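Local coordinates for hypothetical signal peptide protein (Sinorhizobium meliloti, PDB 3PJY), which is of unknown function, belongs to the DUF192 family and may be a transcription regulator, at residues G54-M60 with D97-A103. Numbering follows the deposited sequence.
Sequences GETRPVM and DSREPVA. With SO4 (sulfate ion), chain G.
Two backbone hydrogen bonds make Arg57 and Val102 a hydrogen-bonded antiparallel pair: Arg57 N gives to Val102 O (3.0 Å) and Val102 N to Arg57 O (3.1 Å). Two residues on, Val59 meets Ser98 through side chain and main chain: Val59 N donates to Ser98 OG (3.0 Å), Ser98 N to Val59 O (2.9 Å). Ser98 OG (chi1 p) donates to Glu100 O (2.7 Å), bridging both segments where regular pairing lapses. Beyond, Met60 (a selenomethionine) and Asp97 form a non-hydrogen-bonded antiparallel pair, CA to CA 4.6 Å. The register slips by two, with the excess looped out at Ser98-Pro101; Arg99 takes positive phi (76°) and Asp97 OD2 accepts from Arg99 N (2.8 Å) in an Asx turn. Pro58 and Pro101 lie side by side, with Pro58 CD 4.1 Å from Pro101 CG; neither can supply an amide hydrogen. Beneath, Val59 CG2 meets Val102 CG2 at 3.8 Å, and both valines pack on Phe74 of strand 70-75. At the far end a water joins Ala103 O (2.7 Å) and, weakly, Gly54 N (3.1 Å). Arg57 NE donates to O1 of a sulfate ion (3.1 Å), probably from the crystallisation liquor. Two short antiparallel pairings, with loops between, thus join the corner after strand 47-53 and the start of 102-109 to the small 60-61/96-97 sheet; backbone bonds fix Arg57-Val102, while Ser98 OG replaces a main-chain acceptor where the register slips.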
ATOM      1  N   GLY B  54      20.378   3.175 -11.443  1.00 17.61           N
ATOM      2  CA  GLY B  54      21.582   3.361 -10.630  1.00 17.83           C
ATOM      3  C   GLY B  54      22.352   4.646 -10.891  1.00 18.72           C
ATOM      4  O   GLY B  54      23.529   4.781 -10.504  1.00 22.11           O
ATOM      5  N   GLU B  55      21.674   5.617 -11.499  1.00 18.27           N
ATOM      6  CA  GLU B  55      22.264   6.900 -11.825  1.00 18.47           C
ATOM      7  C   GLU B  55      21.125   7.793 -12.308  1.00 18.30           C
ATOM      8  O   GLU B  55      20.048   7.304 -12.698  1.00 16.95           O
ATOM      9  CB  GLU B  55      23.316   6.779 -12.911  1.00 19.63           C
ATOM     10  CG  GLU B  55      22.787   6.335 -14.254  1.00 19.31           C
ATOM     11  CD  GLU B  55      23.840   6.182 -15.363  1.00 24.82           C
ATOM     12  OE1 GLU B  55      25.000   6.466 -15.120  1.00 29.30           O
ATOM     13  OE2 GLU B  55      23.473   5.777 -16.497  1.00 24.79           O
ATOM     14  N   THR B  56      21.362   9.104 -12.297  1.00 18.00           N
ATOM     15  CA  THR B  56      20.469  10.065 -12.908  1.00 17.92           C
ATOM     16  C   THR B  56      21.007  10.473 -14.268  1.00 20.68           C
ATOM     17  O   THR B  56      22.105  11.033 -14.393  1.00 21.34           O
ATOM     18  CB  THR B  56      20.325  11.282 -11.998  1.00 21.38           C
ATOM     19  OG1 THR B  56      19.598  10.904 -10.822  1.00 21.89           O
ATOM     20  CG2 THR B  56      19.606  12.457 -12.715  1.00 22.53           C
ATOM     21  N   ARG B  57      20.229  10.183 -15.294  1.00 16.11           N
ATOM     22  CA  ARG B  57      20.625  10.373 -16.695  1.00 18.39           C
ATOM     23  C   ARG B  57      19.353  10.204 -17.522  1.00 17.16           C
ATOM     24  O   ARG B  57      18.444   9.512 -17.101  1.00 17.30           O
ATOM     25  CB  ARG B  57      21.673   9.314 -17.101  1.00 21.31           C
ATOM     26  CG  ARG B  57      22.203   9.499 -18.487  1.00 24.72           C
ATOM     27  CD  ARG B  57      23.271   8.495 -18.909  1.00 23.82           C
ATOM     28  NE  ARG B  57      23.690   8.900 -20.249  1.00 29.64           N
ATOM     29  CZ  ARG B  57      24.825   8.544 -20.834  1.00 35.16           C
ATOM     30  NH1 ARG B  57      25.694   7.760 -20.197  1.00 33.37           N
ATOM     31  NH2 ARG B  57      25.104   9.018 -22.049  1.00 37.03           N
ATOM     32  N   PRO B  58      19.262  10.824 -18.721  1.00 18.62           N
ATOM     33  CA  PRO B  58      18.068  10.493 -19.512  1.00 19.46           C
ATOM     34  C   PRO B  58      18.024   9.030 -19.881  1.00 19.29           C
ATOM     35  O   PRO B  58      19.096   8.381 -19.998  1.00 19.14           O
ATOM     36  CB  PRO B  58      18.229  11.365 -20.756  1.00 22.73           C
ATOM     37  CG  PRO B  58      19.037  12.518 -20.271  1.00 22.51           C
ATOM     38  CD  PRO B  58      20.065  11.894 -19.341  1.00 21.76           C
ATOM     39  N   VAL B  59      16.814   8.490 -20.026  1.00 17.92           N
ATOM     40  CA  VAL B  59      16.657   7.096 -20.389  1.00 17.72           C
ATOM     41  C   VAL B  59      15.666   6.944 -21.546  1.00 18.12           C
ATOM     42  O   VAL B  59      14.820   7.828 -21.816  1.00 19.19           O
ATOM     43  CB  VAL B  59      16.198   6.217 -19.217  1.00 19.56           C
ATOM     44  CG1 VAL B  59      17.140   6.366 -18.040  1.00 22.06           C
ATOM     45  CG2 VAL B  59      14.854   6.557 -18.788  1.00 20.17           C
HETATM   46  N   MSE B  60      15.802   5.829 -22.217  1.00 19.74           N
HETATM   47  CA  MSE B  60      14.975   5.469 -23.361  1.00 18.30           C
HETATM   48  C   MSE B  60      14.300   4.136 -23.062  1.00 16.94           C
HETATM   49  O   MSE B  60      14.946   3.142 -22.726  1.00 17.52           O
HETATM   50  CB  MSE B  60      15.866   5.357 -24.598  1.00 21.41           C
HETATM   51  CG  MSE B  60      16.535   6.661 -24.895  1.00 23.44           C
HETATM   52 SE   MSE B  60      17.362   6.745 -26.649  0.75 32.04          SE
HETATM   53  CE  MSE B  60      18.033   5.288 -26.519  1.00 19.80           C
ATOM     54  N   ASP B  97      11.286   8.550 -24.802  1.00 21.81           N
ATOM     55  CA  ASP B  97      12.420   9.172 -24.134  1.00 23.73           C
ATOM     56  C   ASP B  97      11.956   9.881 -22.879  1.00 24.02           C
ATOM     57  O   ASP B  97      10.868  10.463 -22.866  1.00 25.95           O
ATOM     58  CB  ASP B  97      13.129  10.142 -25.077  1.00 27.62           C
ATOM     59  CG  ASP B  97      14.555  10.436 -24.614  1.00 30.93           C
ATOM     60  OD1 ASP B  97      15.419   9.558 -24.827  1.00 31.76           O
ATOM     61  OD2 ASP B  97      14.758  11.508 -24.028  1.00 35.66           O
ATOM     62  N   SER B  98      12.775   9.864 -21.826  1.00 20.89           N
ATOM     63  CA  SER B  98      12.448  10.559 -20.621  1.00 20.75           C
ATOM     64  C   SER B  98      12.522  12.095 -20.842  1.00 25.54           C
ATOM     65  O   SER B  98      11.953  12.824 -20.047  1.00 29.25           O
ATOM     66  CB  SER B  98      13.380  10.136 -19.479  1.00 21.44           C
ATOM     67  OG  SER B  98      14.701  10.537 -19.748  1.00 20.61           O
ATOM     68  N   ARG B  99      13.270  12.561 -21.844  1.00 26.81           N
ATOM     69  CA  ARG B  99      13.323  14.007 -22.209  1.00 29.40           C
ATOM     70  C   ARG B  99      14.172  14.856 -21.255  1.00 29.33           C
ATOM     71  O   ARG B  99      14.342  16.046 -21.455  1.00 33.63           O
ATOM     72  CB  ARG B  99      11.893  14.600 -22.307  1.00 32.34           C
ATOM     73  N   GLU B 100      14.690  14.239 -20.211  1.00 26.62           N
ATOM     74  CA  GLU B 100      15.437  14.891 -19.159  1.00 27.46           C
ATOM     75  C   GLU B 100      15.966  13.793 -18.222  1.00 24.29           C
ATOM     76  O   GLU B 100      15.469  12.654 -18.222  1.00 24.79           O
ATOM     77  CB  GLU B 100      14.542  15.784 -18.325  1.00 28.89           C
ATOM     78  CG  GLU B 100      13.494  15.048 -17.569  1.00 26.44           C
ATOM     79  CD  GLU B 100      12.484  15.969 -16.922  1.00 41.89           C
ATOM     80  OE1 GLU B 100      12.891  16.962 -16.290  1.00 51.72           O
ATOM     81  OE2 GLU B 100      11.278  15.699 -17.066  1.00 45.53           O
ATOM     82  N   PRO B 101      16.936  14.140 -17.385  1.00 23.65           N
ATOM     83  CA  PRO B 101      17.538  13.097 -16.532  1.00 21.25           C
ATOM     84  C   PRO B 101      16.573  12.573 -15.491  1.00 19.08           C
ATOM     85  O   PRO B 101      15.868  13.356 -14.845  1.00 21.84           O
ATOM     86  CB  PRO B 101      18.690  13.843 -15.864  1.00 22.22           C
ATOM     87  CG  PRO B 101      18.997  14.980 -16.838  1.00 26.21           C
ATOM     88  CD  PRO B 101      17.662  15.419 -17.280  1.00 26.10           C
ATOM     89  N   VAL B 102      16.520  11.252 -15.315  1.00 18.45           N
ATOM     90  CA  VAL B 102      15.733  10.606 -14.273  1.00 16.83           C
ATOM     91  C   VAL B 102      16.541   9.461 -13.672  1.00 18.34           C
ATOM     92  O   VAL B 102      17.619   9.113 -14.180  1.00 17.32           O
ATOM     93  CB  VAL B 102      14.385  10.040 -14.832  1.00 17.47           C
ATOM     94  CG1 VAL B 102      13.472  11.233 -15.303  1.00 20.80           C
ATOM     95  CG2 VAL B 102      14.584   9.004 -15.959  1.00 18.62           C
ATOM     96  N   ALA B 103      16.026   8.890 -12.580  1.00 17.04           N
ATOM     97  CA  ALA B 103      16.705   7.826 -11.858  1.00 15.33           C
ATOM     98  C   ALA B 103      15.975   6.484 -11.922  1.00 14.56           C
ATOM     99  O   ALA B 103      16.563   5.442 -11.679  1.00 15.92           O
ATOM    100  CB  ALA B 103      16.886   8.229 -10.383  1.00 18.81           C
TER
HETATM  101  S   SO4 G 205      22.288  11.202 -22.708  1.00 31.39           S
HETATM  102  O1  SO4 G 205      21.613   9.947 -22.359  1.00 35.80           O
HETATM  103  O2  SO4 G 205      21.303  12.230 -23.110  1.00 27.72           O
HETATM  104  O3  SO4 G 205      23.212  10.991 -23.826  1.00 29.48           O
HETATM  105  O4  SO4 G 205      22.994  11.774 -21.557  1.00 35.11           O
HETATM  106  O   HOH W   1      18.563   5.144  -9.836  1.00 25.89           O